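Local coordinates for transcription factor GAMBIF1 (PDB 1BVO), which probably binds regulatory DNA in a sequence-specific manner to activate RNA polymerase II transcription, this chain being its Rel-type specificity domain, here bound to DNA, at residues A132-P135 with G136-D139; E87-S90 with T91-S94; R121-P124 with F125-F129. All blocks are in the same frame, centred on the assembly; numbering follows the deposited sequence.

Overall arrangement
All three interactions are local turns in loops of the Rel homology DNA-binding domain, but they serve different parts of it. Interactions 1 and 3 adjoin along the connection from helix 107-120 to strand 142-152, with centres about 15 Å apart. Both lie at the surface, yet each sends hydrophobic groups inward: Ile138 against the helix in interaction 1, Pro124 and Phe129 in interaction 3. Interaction 2, partly buried and about 37 Å from interaction 1 between centres, joins strand 83-87 to strand 94-96. Interactions 2 and 3 are organised by short side chains with oxygen acceptors, the amide of Asn89 and the carboxylate of Asp123, that collect backbone N-H groups; interaction 1 relies chiefly on van der Waals packing.

Interaction 1. Residues A132-P135 with G136-D139; sequences AKEP and GSID
Ile138 touches Pro135 lightly and forms the buried side of this turn. Its branch carbon CB is 3.8 Å from Pro135 O, and the extended arm follows: CG1 is 3.9 Å from Pro135 O and CD1 is 4.1 Å from it. CG1 stands beside the backbone N (chi1 -51°) and chi2 is close to straight, which keeps CD1 within touch of that oxygen. The tight packing comes from the surroundings, mainly Val110 and Leu114 of helix 107-120, with His69, Pro70 and His131 also in contact, a setting that suits a branched aliphatic residue. The loop belongs to the connection between helix 107-120 and strand 142-152 of the Rel homology domain, and the nearest atom of residues 132-139 is about 6 Å from the bound DNA. Pro135 suits the bend, since its ring restricts phi (-76°) and it has no N-H to satisfy; Gly136, exposed at the outside of the turn, adds no side chain there. On the solvent side the packing is looser. Glu134 and Ser137 are both exposed and polar, and Glu134 OE1 comes 3.9 Å from Ser137 CB; the placing of the Ser137 hydroxyl is doubtful. Beyond them Asp139 turns its carboxylate to other partners, forming a salt bridge with Lys61 and accepting a hydrogen bond from the backbone N of Asn141.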
loop_
_atom_site.group_PDB
_atom_site.type_symbol
_atom_site.label_atom_id
_atom_site.label_comp_id
_atom_site.label_asym_id
_atom_site.label_seq_id
_atom_site.Cartn_x
_atom_site.Cartn_y
_atom_site.Cartn_z
ATOM N N ALA C 132 -14.324 -15.508 -2.713
ATOM C CA ALA C 132 -12.986 -15.078 -3.136
ATOM C C ALA C 132 -13.036 -14.238 -4.420
ATOM O O ALA C 132 -12.200 -13.371 -4.611
ATOM C CB ALA C 132 -12.062 -16.286 -3.309
ATOM N N LYS C 133 -14.049 -14.472 -5.259
ATOM C CA LYS C 133 -14.256 -13.745 -6.521
ATOM C C LYS C 133 -14.767 -12.314 -6.247
ATOM O O LYS C 133 -14.374 -11.359 -6.923
ATOM C CB LYS C 133 -15.288 -14.485 -7.403
ATOM C CG LYS C 133 -14.962 -15.953 -7.778
ATOM C CD LYS C 133 -16.089 -16.581 -8.625
ATOM C CE LYS C 133 -16.716 -17.811 -7.962
ATOM N NZ LYS C 133 -15.969 -19.072 -8.241
ATOM N N GLU C 134 -15.664 -12.194 -5.270
ATOM C CA GLU C 134 -16.280 -10.935 -4.839
ATOM C C GLU C 134 -15.545 -10.557 -3.544
ATOM O O GLU C 134 -16.065 -10.764 -2.454
ATOM C CB GLU C 134 -17.753 -11.231 -4.522
ATOM C CG GLU C 134 -18.781 -10.288 -5.119
ATOM C CD GLU C 134 -20.207 -10.811 -4.936
ATOM O OE1 GLU C 134 -20.804 -10.580 -3.853
ATOM O OE2 GLU C 134 -20.727 -11.464 -5.877
ATOM N N PRO C 135 -14.370 -9.911 -3.641
ATOM C CA PRO C 135 -13.602 -9.544 -2.440
ATOM C C PRO C 135 -14.050 -8.350 -1.584
ATOM O O PRO C 135 -13.715 -8.281 -0.400
ATOM C CB PRO C 135 -12.179 -9.327 -2.982
ATOM C CG PRO C 135 -12.271 -9.710 -4.474
ATOM C CD PRO C 135 -13.684 -9.415 -4.839
ATOM N N GLY C 136 -14.756 -7.395 -2.181
ATOM C CA GLY C 136 -15.204 -6.221 -1.447
ATOM C C GLY C 136 -16.401 -6.509 -0.564
ATOM O O GLY C 136 -16.724 -5.738 0.336
ATOM N N SER C 137 -17.068 -7.628 -0.825
ATOM C CA SER C 137 -18.239 -8.021 -0.051
ATOM C C SER C 137 -17.874 -8.420 1.379
ATOM O O SER C 137 -18.727 -8.418 2.270
ATOM C CB SER C 137 -18.889 -9.205 -0.736
ATOM O OG SER C 137 -17.883 -10.104 -1.132
ATOM N N ILE C 138 -16.609 -8.786 1.579
ATOM C CA ILE C 138 -16.122 -9.199 2.887
ATOM C C ILE C 138 -15.736 -8.018 3.755
ATOM O O ILE C 138 -14.861 -7.229 3.372
ATOM C CB ILE C 138 -14.904 -10.103 2.727
ATOM C CG1 ILE C 138 -15.235 -11.215 1.740
ATOM C CG2 ILE C 138 -14.471 -10.667 4.075
ATOM C CD1 ILE C 138 -14.041 -11.999 1.291
ATOM N N ASP C 139 -16.338 -7.912 4.932
ATOM C CA ASP C 139 -16.010 -6.821 5.827
ATOM C C ASP C 139 -14.680 -7.085 6.539
ATOM O O ASP C 139 -14.582 -7.928 7.446
ATOM C CB ASP C 139 -17.116 -6.629 6.842
ATOM C CG ASP C 139 -16.825 -5.489 7.822
ATOM O OD1 ASP C 139 -15.807 -4.765 7.648
ATOM O OD2 ASP C 139 -17.619 -5.308 8.762
#

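Interaction 2. Residues E87-S90 with T91-S94; sequences EINS and TTMS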
loop_
_atom_site.group_PDB
_atom_site.type_symbol
_atom_site.label_atom_id
_atom_site.label_comp_id
_atom_site.label_asym_id
_atom_site.label_seq_id
_atom_site.Cartn_x
_atom_site.Cartn_y
_atom_site.Cartn_z
ATOM N N GLU C 87 -4.133 -28.852 21.055
ATOM C CA GLU C 87 -4.748 -29.997 21.724
ATOM C C GLU C 87 -5.270 -29.603 23.105
ATOM O O GLU C 87 -4.571 -28.940 23.886
ATOM C CB GLU C 87 -3.772 -31.172 21.844
ATOM C CG GLU C 87 -4.409 -32.394 22.499
ATOM C CD GLU C 87 -3.563 -33.667 22.411
ATOM O OE1 GLU C 87 -2.425 -33.638 21.890
ATOM O OE2 GLU C 87 -4.063 -34.716 22.862
ATOM N N ILE C 88 -6.510 -30.004 23.376
ATOM C CA ILE C 88 -7.227 -29.722 24.624
ATOM C C ILE C 88 -6.815 -30.631 25.789
ATOM O O ILE C 88 -6.512 -31.813 25.595
ATOM C CB ILE C 88 -8.783 -29.884 24.421
ATOM C CG1 ILE C 88 -9.303 -28.960 23.315
ATOM C CG2 ILE C 88 -9.532 -29.569 25.686
ATOM C CD1 ILE C 88 -10.831 -28.782 23.346
ATOM N N ASN C 89 -6.797 -30.064 26.996
ATOM C CA ASN C 89 -6.486 -30.808 28.216
ATOM C C ASN C 89 -7.446 -31.995 28.233
ATOM O O ASN C 89 -8.657 -31.810 28.316
ATOM C CB ASN C 89 -6.723 -29.914 29.442
ATOM C CG ASN C 89 -6.424 -30.617 30.758
ATOM O OD1 ASN C 89 -7.059 -31.613 31.110
ATOM N ND2 ASN C 89 -5.464 -30.092 31.498
ATOM N N SER C 90 -6.900 -33.204 28.149
ATOM C CA SER C 90 -7.685 -34.429 28.118
ATOM C C SER C 90 -8.490 -34.805 29.366
ATOM O O SER C 90 -9.216 -35.804 29.357
ATOM C CB SER C 90 -6.809 -35.606 27.666
ATOM O OG SER C 90 -5.427 -35.388 27.913
ATOM N N THR C 91 -8.413 -34.004 30.419
ATOM C CA THR C 91 -9.175 -34.295 31.624
ATOM C C THR C 91 -10.105 -33.135 31.967
ATOM O O THR C 91 -11.305 -33.326 32.161
ATOM C CB THR C 91 -8.269 -34.644 32.824
ATOM O OG1 THR C 91 -7.550 -35.853 32.531
ATOM C CG2 THR C 91 -9.100 -34.853 34.097
ATOM N N THR C 92 -9.560 -31.928 32.009
ATOM C CA THR C 92 -10.368 -30.758 32.314
ATOM C C THR C 92 -11.313 -30.474 31.151
ATOM O O THR C 92 -12.435 -30.013 31.359
ATOM C CB THR C 92 -9.502 -29.507 32.576
ATOM O OG1 THR C 92 -8.966 -29.013 31.340
ATOM C CG2 THR C 92 -8.349 -29.837 33.529
ATOM N N MET C 93 -10.856 -30.766 29.932
ATOM C CA MET C 93 -11.632 -30.555 28.711
ATOM C C MET C 93 -11.822 -29.087 28.334
ATOM O O MET C 93 -12.781 -28.728 27.647
ATOM C CB MET C 93 -12.993 -31.258 28.792
ATOM C CG MET C 93 -12.925 -32.733 28.581
ATOM S SD MET C 93 -11.955 -33.080 27.129
ATOM C CE MET C 93 -10.921 -34.118 27.780
ATOM N N SER C 94 -10.881 -28.245 28.747
ATOM C CA SER C 94 -10.945 -26.818 28.459
ATOM C C SER C 94 -9.625 -26.286 27.948
ATOM O O SER C 94 -8.559 -26.871 28.187
ATOM C CB SER C 94 -11.337 -26.035 29.713
ATOM O OG SER C 94 -11.397 -26.873 30.849
HETATM O O HOH W 1 -5.753 -36.806 30.454
#
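Asn89 grips Thr91 and Thr92 in an Asx turn, the tight bend by which the chain passes from strand 83-87, in the five-stranded sheet, to strand 94-96, in the other large sheet of the domain. The hydrogen bonds come first. Asn89 OD1 accepts from two successive backbone groups. Thr91 N lies 2.8 Å from Asn89 OD1, only slightly tilted from the amide plane. Thr92 N lies 2.7 Å from Asn89 OD1 with a nearly straight N-H (165°), but it approaches from above that plane, 45° out of it. With CG opposite the backbone N (chi1 180°), the amide swings over the turn to receive both. The backbone of Asn89 also takes part: Met93 N donates to Asn89 O at 2.9 Å and closes a wider loop over five residues. Asparagine suits this site because a short side chain carrying a carbonyl can stand in for a backbone acceptor.

Water adds a second polar link on the outer side, where water 1 sits 2.9 Å from both Ser90 OG and Thr91 OG1 and bridges the two hydroxyls.

Van der Waals contacts fill in the rest. The side chains of Asn89 and Thr92 cross at about a right angle, with the methyl Thr92 CG2 3.5 Å from Asn89 ND2. Ile88, buried, faces inward onto Ile43 and Val45 of strand 42-46, an environment fit for a branched aliphatic residue, while Met93 packs on Gln44. Within the turn itself, the branch methyl Ile88 CG2 lies 3.5 Å from the carbonyl carbon Met93 C.

Interaction 3. Residues R121-P124 with F125-F129; sequences RVDP and FRTGF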
loop_
_atom_site.group_PDB
_atom_site.type_symbol
_atom_site.label_atom_id
_atom_site.label_comp_id
_atom_site.label_asym_id
_atom_site.label_seq_id
_atom_site.Cartn_x
_atom_site.Cartn_y
_atom_site.Cartn_z
ATOM N N ARG C 121 -7.624 -26.540 3.552
ATOM C CA ARG C 121 -8.935 -27.211 3.651
ATOM C C ARG C 121 -9.751 -26.793 4.872
ATOM O O ARG C 121 -10.573 -27.557 5.363
ATOM C CB ARG C 121 -8.815 -28.741 3.606
ATOM C CG ARG C 121 -8.543 -29.377 2.224
ATOM C CD ARG C 121 -9.774 -29.480 1.295
ATOM N NE ARG C 121 -10.731 -30.548 1.642
ATOM C CZ ARG C 121 -11.718 -30.954 0.836
ATOM N NH1 ARG C 121 -11.876 -30.390 -0.355
ATOM N NH2 ARG C 121 -12.567 -31.908 1.218
ATOM N N VAL C 122 -9.573 -25.557 5.319
ATOM C CA VAL C 122 -10.325 -25.060 6.467
ATOM C C VAL C 122 -11.591 -24.347 6.014
ATOM O O VAL C 122 -11.539 -23.230 5.494
ATOM C CB VAL C 122 -9.495 -24.108 7.357
ATOM C CG1 VAL C 122 -10.381 -23.374 8.343
ATOM C CG2 VAL C 122 -8.467 -24.902 8.124
ATOM N N ASP C 123 -12.715 -25.024 6.162
ATOM C CA ASP C 123 -13.979 -24.443 5.795
ATOM C C ASP C 123 -14.963 -25.021 6.774
ATOM O O ASP C 123 -15.555 -26.074 6.541
ATOM C CB ASP C 123 -14.353 -24.823 4.367
ATOM C CG ASP C 123 -15.687 -24.236 3.940
ATOM O OD1 ASP C 123 -16.415 -23.652 4.772
ATOM O OD2 ASP C 123 -16.023 -24.377 2.749
ATOM N N PRO C 124 -15.133 -24.345 7.908
ATOM C CA PRO C 124 -16.037 -24.776 8.965
ATOM C C PRO C 124 -17.449 -25.127 8.529
ATOM O O PRO C 124 -17.919 -26.241 8.757
ATOM C CB PRO C 124 -16.030 -23.586 9.924
ATOM C CG PRO C 124 -14.656 -23.011 9.747
ATOM C CD PRO C 124 -14.514 -23.051 8.250
ATOM N N PHE C 125 -18.130 -24.177 7.903
ATOM C CA PHE C 125 -19.511 -24.397 7.512
ATOM C C PHE C 125 -19.850 -24.912 6.104
ATOM O O PHE C 125 -21.025 -24.935 5.730
ATOM C CB PHE C 125 -20.318 -23.140 7.852
ATOM C CG PHE C 125 -20.285 -22.784 9.304
ATOM C CD1 PHE C 125 -19.278 -21.974 9.822
ATOM C CD2 PHE C 125 -21.256 -23.276 10.171
ATOM C CE1 PHE C 125 -19.245 -21.658 11.190
ATOM C CE2 PHE C 125 -21.230 -22.972 11.530
ATOM C CZ PHE C 125 -20.220 -22.161 12.042
ATOM N N ARG C 126 -18.854 -25.409 5.369
ATOM C CA ARG C 126 -19.067 -25.927 4.009
ATOM C C ARG C 126 -19.742 -24.827 3.224
ATOM O O ARG C 126 -20.903 -24.897 2.835
ATOM C CB ARG C 126 -19.894 -27.214 4.040
ATOM C CG ARG C 126 -19.123 -28.378 4.647
ATOM C CD ARG C 126 -20.031 -29.490 5.140
ATOM N NE ARG C 126 -19.227 -30.600 5.673
ATOM C CZ ARG C 126 -19.379 -31.880 5.331
ATOM N NH1 ARG C 126 -20.311 -32.224 4.445
ATOM N NH2 ARG C 126 -18.577 -32.813 5.848
ATOM N N THR C 127 -18.935 -23.818 2.962
ATOM C CA THR C 127 -19.322 -22.600 2.296
ATOM C C THR C 127 -18.595 -22.433 0.959
ATOM O O THR C 127 -19.035 -21.668 0.084
ATOM C CB THR C 127 -18.960 -21.470 3.278
ATOM O OG1 THR C 127 -20.134 -21.017 3.959
ATOM C CG2 THR C 127 -18.260 -20.328 2.588
ATOM N N GLY C 128 -17.500 -23.164 0.787
ATOM C CA GLY C 128 -16.722 -23.054 -0.426
ATOM C C GLY C 128 -16.106 -21.669 -0.486
ATOM O O GLY C 128 -16.337 -20.830 0.382
ATOM N N PHE C 129 -15.349 -21.393 -1.536
ATOM C CA PHE C 129 -14.717 -20.092 -1.624
ATOM C C PHE C 129 -15.264 -19.172 -2.690
ATOM O O PHE C 129 -14.526 -18.403 -3.313
ATOM C CB PHE C 129 -13.201 -20.252 -1.673
ATOM C CG PHE C 129 -12.664 -20.861 -0.425
ATOM C CD1 PHE C 129 -12.917 -22.198 -0.142
ATOM C CD2 PHE C 129 -12.034 -20.078 0.529
ATOM C CE1 PHE C 129 -12.569 -22.743 1.078
ATOM C CE2 PHE C 129 -11.679 -20.615 1.752
ATOM C CZ PHE C 129 -11.947 -21.949 2.028
HETATM O O HOH W 2 -17.137 -21.782 6.565
#
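Asp123 reaches across its turn to the backbone of Thr127 and Gly128. Its CB points toward 125-129, and a fully extended first torsion (chi1 180°) carries the carboxylate into the curve of the chain, with CG 3.4 Å from Thr127 N. Of the two oxygens, OD1 receives a hydrogen bond from water 2 at 2.7 Å and a weak one from Thr127 N. That water also accepts from Phe125 N, bridging side chain and backbone. OD2 takes two backbone donors: Gly128 N lies 2.7 Å and Thr127 N 3.0 Å from Asp123 OD2, both meeting it on the syn side and not far out of the carboxylate plane. Thr127 N is thus shared between the two oxygens. Asp123 also opens a type I beta turn ending at Arg126, in which Pro124, its phi held by the ring, takes the second position and touches the Phe125 ring through CB, 3.6 Å from CD1. Just upstream, Arg121 closes helix 107-120 in a Schellman motif. Phe129 returns to that helix, packing on Leu114, and Val122 O meets the edge of its ring in plane, 3.7 Å from CZ. Gly128 suits its positive phi (66°) with an extended psi, which residues with a CB adopt only at a cost. Several donors around one carboxylate would tend to keep Asp123 ionised and its turn fixed in shape.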